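Local coordinates for extracellular protein 11-1 (Passalora fulva, PDB 6ZUS) that serves as a secreted avirulence effector of a tomato-leaf fungus, is probably recognised by plant resistance proteins, and carries bound zinc ions, at residues A10-V14 with Q37-W41; R111-E116 with Y127-F132. One frame throughout, in Å; residues are numbered along the deposited sequence.

Overall arrangement
Two contacts hold neighbouring strands of the antiparallel sheet to parts of the chain that flank it. Strand 6-20 comes first; the chain then turns back through helix 31-40, whose C-terminal end meets the strand in contact 1 and closes a loop of 22 residues. After strands 57-64 and 71-86, a small two-stranded sheet and helix 101-109, residues 111-116 run out of the helix and meet the start of strand 127-138 in contact 2, closing a loop of ten. The contacts follow in series, neither nesting nor crossing. They join in the sheet, where backbone bonds pair K12 with R130 and V14 with Y128, and W13 CZ2 packs 3.6 Å from Y127 CD2.

Contact 1: residues A10-V14 with Q37-W41; sequences ALKWV and QFNLW
W13 of strand 6-20 meets Q37 with its indole face and W41 with its CB, and the buried contact is almost wholly one of packing. From CB outward, W13 first touches the second tryptophan: CB lies 3.7 Å from W41 NE1, at the edge of that ring and near its plane. CG and CD1 pass the same nitrogen at somewhat longer range. The two indoles meet obliquely, their five-membered rings inclined by 35° with centroids 5.7 Å apart. CG anti to the backbone N (chi1 -177°) lays the W13 indole along the strand, with one face turned to Q37. There Q37 CG makes a CH-pi contact, 3.9 Å from the centroid of the six-membered ring of W13. The glutamine chain bends at chi2, laying its amide within 14° of parallel to the indole. OE1 of Q37 thus rests over the face near the rim, 3.5 Å from W13 CZ2. W41 reaches back along the strand to L11, its CZ3 3.7 Å from L11 CB, while the two side chains run past each other in opposite directions. Its NE1 is buried without a polar partner. F38 CD1 packs over one face of W41. The W13 side chain also comes within about 4 Å, nearest atoms, of a bound zinc ion, so the packing borders a metal site. Strand 6-20 is an inner strand, bonded through its backbone to strands 71-86 and 127-138. L109 of helix 101-109 touches L11, W13 and W41, so that strand and two helices converge on this aromatic pair, while F38 packs on A80 of strand 71-86.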
loop_
_atom_site.group_PDB
_atom_site.type_symbol
_atom_site.label_atom_id
_atom_site.label_comp_id
_atom_site.label_asym_id
_atom_site.label_seq_id
_atom_site.Cartn_x
_atom_site.Cartn_y
_atom_site.Cartn_z
ATOM N N ALA A 10 2.581 -0.988 -7.375
ATOM C CA ALA A 10 1.556 -0.016 -6.949
ATOM C C ALA A 10 1.115 -0.427 -5.535
ATOM O O ALA A 10 0.557 -1.502 -5.398
ATOM C CB ALA A 10 0.395 0.008 -7.904
ATOM N N LEU A 11 1.398 0.402 -4.543
ATOM C CA LEU A 11 1.125 0.131 -3.089
ATOM C C LEU A 11 0.032 1.077 -2.605
ATOM O O LEU A 11 -0.014 2.276 -3.030
ATOM C CB LEU A 11 2.397 0.353 -2.273
ATOM C CG LEU A 11 3.572 -0.572 -2.604
ATOM C CD1 LEU A 11 4.858 0.021 -2.109
ATOM C CD2 LEU A 11 3.367 -1.942 -2.011
ATOM N N LYS A 12 -0.768 0.591 -1.683
ATOM C CA LYS A 12 -1.818 1.436 -1.063
ATOM C C LYS A 12 -2.077 0.969 0.369
ATOM O O LYS A 12 -2.222 -0.259 0.610
ATOM C CB LYS A 12 -3.078 1.448 -1.927
ATOM C CG LYS A 12 -4.167 2.332 -1.378
ATOM C CD LYS A 12 -5.191 2.684 -2.391
ATOM C CE LYS A 12 -6.275 1.677 -2.555
ATOM N NZ LYS A 12 -7.523 2.354 -3.009
ATOM N N TRP A 13 -2.001 1.941 1.254
ATOM C CA TRP A 13 -2.268 1.827 2.708
ATOM C C TRP A 13 -3.703 2.277 2.932
ATOM O O TRP A 13 -4.099 3.363 2.433
ATOM C CB TRP A 13 -1.286 2.694 3.452
ATOM C CG TRP A 13 -1.409 2.611 4.928
ATOM C CD1 TRP A 13 -0.632 1.869 5.771
ATOM C CD2 TRP A 13 -2.303 3.387 5.749
ATOM N NE1 TRP A 13 -0.988 2.120 7.061
ATOM C CE2 TRP A 13 -2.025 3.022 7.091
ATOM C CE3 TRP A 13 -3.292 4.349 5.503
ATOM C CZ2 TRP A 13 -2.705 3.582 8.167
ATOM C CZ3 TRP A 13 -3.985 4.890 6.573
ATOM C CH2 TRP A 13 -3.689 4.501 7.876
ATOM N N VAL A 14 -4.499 1.486 3.628
ATOM C CA VAL A 14 -5.954 1.758 3.760
ATOM C C VAL A 14 -6.376 1.690 5.227
ATOM O O VAL A 14 -6.011 0.717 5.904
ATOM C CB VAL A 14 -6.809 0.816 2.885
ATOM C CG1 VAL A 14 -8.272 1.245 2.939
ATOM C CG2 VAL A 14 -6.323 0.724 1.434
ATOM N N GLN A 37 1.371 8.813 7.148
ATOM C CA GLN A 37 1.348 7.315 7.079
ATOM C C GLN A 37 2.320 6.868 5.988
ATOM O O GLN A 37 3.125 5.952 6.242
ATOM C CB GLN A 37 -0.081 6.795 6.883
ATOM C CG GLN A 37 -0.870 6.898 8.199
ATOM C CD GLN A 37 -0.441 5.969 9.308
ATOM O OE1 GLN A 37 0.310 5.015 9.139
ATOM N NE2 GLN A 37 -1.027 6.153 10.478
ATOM N N PHE A 38 2.274 7.497 4.813
ATOM C CA PHE A 38 3.222 7.170 3.725
ATOM C C PHE A 38 4.673 7.300 4.234
ATOM O O PHE A 38 5.526 6.438 3.967
ATOM C CB PHE A 38 2.976 8.018 2.487
ATOM C CG PHE A 38 4.084 7.912 1.483
ATOM C CD1 PHE A 38 4.173 6.814 0.641
ATOM C CD2 PHE A 38 5.075 8.889 1.422
ATOM C CE1 PHE A 38 5.207 6.702 -0.261
ATOM C CE2 PHE A 38 6.105 8.786 0.506
ATOM C CZ PHE A 38 6.185 7.681 -0.309
ATOM N N ASN A 39 4.979 8.360 4.962
ATOM C CA ASN A 39 6.348 8.598 5.503
ATOM C C ASN A 39 6.786 7.446 6.420
ATOM O O ASN A 39 7.979 7.227 6.523
ATOM C CB ASN A 39 6.433 9.955 6.202
ATOM C CG ASN A 39 6.346 11.106 5.214
ATOM O OD1 ASN A 39 6.521 10.931 3.997
ATOM N ND2 ASN A 39 6.083 12.292 5.741
ATOM N N LEU A 40 5.860 6.686 7.047
ATOM C CA LEU A 40 6.236 5.541 7.922
ATOM C C LEU A 40 6.517 4.258 7.137
ATOM O O LEU A 40 7.040 3.299 7.734
ATOM C CB LEU A 40 5.089 5.293 8.888
ATOM C CG LEU A 40 4.896 6.394 9.928
ATOM C CD1 LEU A 40 3.617 6.144 10.726
ATOM C CD2 LEU A 40 6.126 6.459 10.843
ATOM N N TRP A 41 6.127 4.176 5.867
ATOM C CA TRP A 41 6.450 2.976 5.053
ATOM C C TRP A 41 7.960 2.737 5.091
ATOM O O TRP A 41 8.731 3.726 5.038
ATOM C CB TRP A 41 5.981 3.072 3.596
ATOM C CG TRP A 41 4.515 3.242 3.383
ATOM C CD1 TRP A 41 3.524 3.388 4.309
ATOM C CD2 TRP A 41 3.896 3.316 2.090
ATOM N NE1 TRP A 41 2.318 3.516 3.672
ATOM C CE2 TRP A 41 2.517 3.491 2.308
ATOM C CE3 TRP A 41 4.380 3.250 0.768
ATOM C CZ2 TRP A 41 1.622 3.619 1.229
ATOM C CZ3 TRP A 41 3.491 3.323 -0.280
ATOM C CH2 TRP A 41 2.125 3.507 -0.051
#

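Contact 2: residues R111-E116 with Y127-F132; sequences RRWYDE and YYSRGF
S129 and W113 form the single beta bridge that fastens residues 111-116 to strand 127-138. S129 N bonds R112 O (2.9 Å) and Y114 N bonds S129 O (3.0 Å), so S129 pairs with both residues flanking W113, the pattern of a parallel bridge. Side chains add to these. S129 OG, held between its backbone N and carbonyl carbon (chi1 66°), donates to R111 O from above the carbonyl plane. W113 NE1 gives a nearly straight bond to a lone pair of G131 O (2.9 Å, 174°), with the acceptor in the indole plane. R130 NH1 bonds Y114 O at 3.2 Å; NH1 also bonds E118 O, and NH2 makes a salt bridge with D120. Two waters bridge the segments, one from R112 N to Y127 O, the other among Y114 O, E116 OE2 and G131 N. Of the flat groups, the guanidinium of R111 lies on the Y127 ring, planes 10° apart and CZ 4.3 Å from the ring centroid, an off-centre cation-pi stack. The side chains of Y114 and Y128 cross at about a right angle, Y114 CD1 3.7 Å from Y128 CB. Between the segments E116 OE1 and R130 NE approach to 4.0 Å, beyond a salt bridge, with no N-H directed at the oxygen. Backbone carbonyls, rather than paired charges across the contact, thus take most of the N-H and O-H donors, while R130 finds its carboxylate partner in D120.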
loop_
_atom_site.group_PDB
_atom_site.type_symbol
_atom_site.label_atom_id
_atom_site.label_comp_id
_atom_site.label_asym_id
_atom_site.label_seq_id
_atom_site.Cartn_x
_atom_site.Cartn_y
_atom_site.Cartn_z
ATOM N N ARG A 111 0.878 -3.808 7.233
ATOM C CA ARG A 111 -0.546 -4.191 7.388
ATOM C C ARG A 111 -0.820 -5.356 6.445
ATOM O O ARG A 111 -0.176 -5.451 5.363
ATOM C CB ARG A 111 -1.488 -3.033 7.063
ATOM C CG ARG A 111 -1.229 -1.745 7.833
ATOM C CD ARG A 111 -1.491 -1.939 9.318
ATOM N NE ARG A 111 -1.278 -0.683 10.003
ATOM C CZ ARG A 111 -1.801 -0.309 11.182
ATOM N NH1 ARG A 111 -2.562 -1.126 11.919
ATOM N NH2 ARG A 111 -1.496 0.908 11.621
ATOM N N ARG A 112 -1.838 -6.132 6.804
ATOM C CA ARG A 112 -2.277 -7.322 6.029
ATOM C C ARG A 112 -2.664 -6.939 4.589
ATOM O O ARG A 112 -3.528 -6.028 4.405
ATOM C CB ARG A 112 -3.488 -7.948 6.694
ATOM C CG ARG A 112 -3.886 -9.238 6.013
ATOM C CD ARG A 112 -5.045 -9.879 6.734
ATOM N NE ARG A 112 -5.580 -10.896 5.836
ATOM C CZ ARG A 112 -6.579 -11.728 6.136
ATOM N NH1 ARG A 112 -7.137 -11.675 7.338
ATOM N NH2 ARG A 112 -7.015 -12.597 5.227
ATOM N N TRP A 113 -2.138 -7.677 3.625
ATOM C CA TRP A 113 -2.365 -7.435 2.170
ATOM C C TRP A 113 -3.618 -8.172 1.722
ATOM O O TRP A 113 -3.866 -9.293 2.197
ATOM C CB TRP A 113 -1.131 -7.883 1.397
ATOM C CG TRP A 113 -1.234 -7.972 -0.099
ATOM C CD1 TRP A 113 -0.770 -7.075 -0.996
ATOM C CD2 TRP A 113 -1.765 -9.072 -0.862
ATOM N NE1 TRP A 113 -1.004 -7.525 -2.275
ATOM C CE2 TRP A 113 -1.548 -8.779 -2.221
ATOM C CE3 TRP A 113 -2.330 -10.309 -0.527
ATOM C CZ2 TRP A 113 -1.952 -9.636 -3.252
ATOM C CZ3 TRP A 113 -2.681 -11.175 -1.550
ATOM C CH2 TRP A 113 -2.486 -10.838 -2.895
ATOM N N TYR A 114 -4.368 -7.554 0.812
ATOM C CA TYR A 114 -5.556 -8.159 0.167
ATOM C C TYR A 114 -5.401 -7.964 -1.337
ATOM O O TYR A 114 -5.189 -6.835 -1.781
ATOM C CB TYR A 114 -6.871 -7.535 0.660
ATOM C CG TYR A 114 -7.271 -7.919 2.060
ATOM C CD1 TYR A 114 -6.732 -7.263 3.155
ATOM C CD2 TYR A 114 -8.154 -8.982 2.288
ATOM C CE1 TYR A 114 -7.084 -7.621 4.439
ATOM C CE2 TYR A 114 -8.497 -9.360 3.578
ATOM C CZ TYR A 114 -7.974 -8.669 4.654
ATOM O OH TYR A 114 -8.326 -9.010 5.926
ATOM N N ASP A 115 -5.575 -9.065 -2.075
ATOM C CA ASP A 115 -5.681 -9.056 -3.552
ATOM C C ASP A 115 -6.773 -8.037 -3.926
ATOM O O ASP A 115 -7.808 -7.978 -3.215
ATOM C CB ASP A 115 -5.985 -10.464 -4.097
ATOM C CG ASP A 115 -5.733 -10.558 -5.608
ATOM O OD1 ASP A 115 -6.408 -9.854 -6.351
ATOM O OD2 ASP A 115 -4.742 -11.173 -5.998
ATOM N N GLU A 116 -6.519 -7.244 -4.972
ATOM C CA GLU A 116 -7.515 -6.315 -5.572
ATOM C C GLU A 116 -8.803 -7.054 -5.946
ATOM O O GLU A 116 -9.844 -6.361 -5.968
ATOM C CB GLU A 116 -7.027 -5.617 -6.842
ATOM C CG GLU A 116 -5.881 -4.665 -6.628
ATOM C CD GLU A 116 -6.019 -3.561 -5.598
ATOM O OE1 GLU A 116 -7.118 -2.927 -5.486
ATOM O OE2 GLU A 116 -4.983 -3.327 -4.900
ATOM N N TYR A 127 -7.461 -1.779 9.106
ATOM C CA TYR A 127 -6.223 -1.317 8.453
ATOM C C TYR A 127 -5.722 -2.432 7.578
ATOM O O TYR A 127 -5.596 -3.587 8.093
ATOM C CB TYR A 127 -5.159 -0.993 9.477
ATOM C CG TYR A 127 -5.480 0.197 10.336
ATOM C CD1 TYR A 127 -6.222 0.054 11.483
ATOM C CD2 TYR A 127 -5.011 1.460 10.008
ATOM C CE1 TYR A 127 -6.489 1.127 12.306
ATOM C CE2 TYR A 127 -5.260 2.535 10.824
ATOM C CZ TYR A 127 -6.001 2.375 11.980
ATOM O OH TYR A 127 -6.219 3.488 12.755
ATOM N N TYR A 128 -5.366 -2.114 6.323
ATOM C CA TYR A 128 -4.889 -3.157 5.381
ATOM C C TYR A 128 -4.108 -2.476 4.255
ATOM O O TYR A 128 -4.056 -1.211 4.163
ATOM C CB TYR A 128 -6.028 -4.061 4.892
ATOM C CG TYR A 128 -7.226 -3.384 4.240
ATOM C CD1 TYR A 128 -8.227 -2.836 5.029
ATOM C CD2 TYR A 128 -7.377 -3.260 2.849
ATOM C CE1 TYR A 128 -9.327 -2.198 4.478
ATOM C CE2 TYR A 128 -8.471 -2.598 2.281
ATOM C CZ TYR A 128 -9.469 -2.093 3.101
ATOM O OH TYR A 128 -10.577 -1.507 2.564
ATOM N N SER A 129 -3.529 -3.344 3.445
ATOM C CA SER A 129 -2.637 -2.937 2.340
ATOM C C SER A 129 -3.098 -3.572 1.031
ATOM O O SER A 129 -3.764 -4.634 1.024
ATOM C CB SER A 129 -1.196 -3.286 2.654
ATOM O OG SER A 129 -1.019 -4.675 2.716
ATOM N N ARG A 130 -2.764 -2.881 -0.047
ATOM C CA ARG A 130 -2.870 -3.336 -1.448
ATOM C C ARG A 130 -1.461 -3.265 -2.048
ATOM O O ARG A 130 -0.663 -2.327 -1.723
ATOM C CB ARG A 130 -3.817 -2.481 -2.281
ATOM C CG ARG A 130 -5.176 -2.250 -1.642
ATOM C CD ARG A 130 -5.933 -3.574 -1.614
ATOM N NE ARG A 130 -7.344 -3.292 -1.462
ATOM C CZ ARG A 130 -8.328 -4.168 -1.677
ATOM N NH1 ARG A 130 -8.044 -5.407 -2.032
ATOM N NH2 ARG A 130 -9.582 -3.788 -1.549
ATOM N N GLY A 131 -1.175 -4.219 -2.900
ATOM C CA GLY A 131 0.076 -4.165 -3.690
ATOM C C GLY A 131 -0.119 -5.001 -4.928
ATOM O O GLY A 131 -0.588 -6.160 -4.806
ATOM N N PHE A 132 0.207 -4.445 -6.080
ATOM C CA PHE A 132 0.176 -5.220 -7.340
ATOM C C PHE A 132 1.272 -4.694 -8.277
ATOM O O PHE A 132 1.680 -3.531 -8.210
ATOM C CB PHE A 132 -1.252 -5.182 -7.914
ATOM C CG PHE A 132 -1.735 -3.808 -8.290
ATOM C CD1 PHE A 132 -1.441 -3.276 -9.543
ATOM C CD2 PHE A 132 -2.555 -3.075 -7.430
ATOM C CE1 PHE A 132 -1.892 -2.009 -9.890
ATOM C CE2 PHE A 132 -3.025 -1.825 -7.797
ATOM C CZ PHE A 132 -2.687 -1.294 -9.019
HETATM O O HOH W 1 -3.720 -5.378 9.017
HETATM O O HOH W 2 -3.597 -5.631 -3.774
#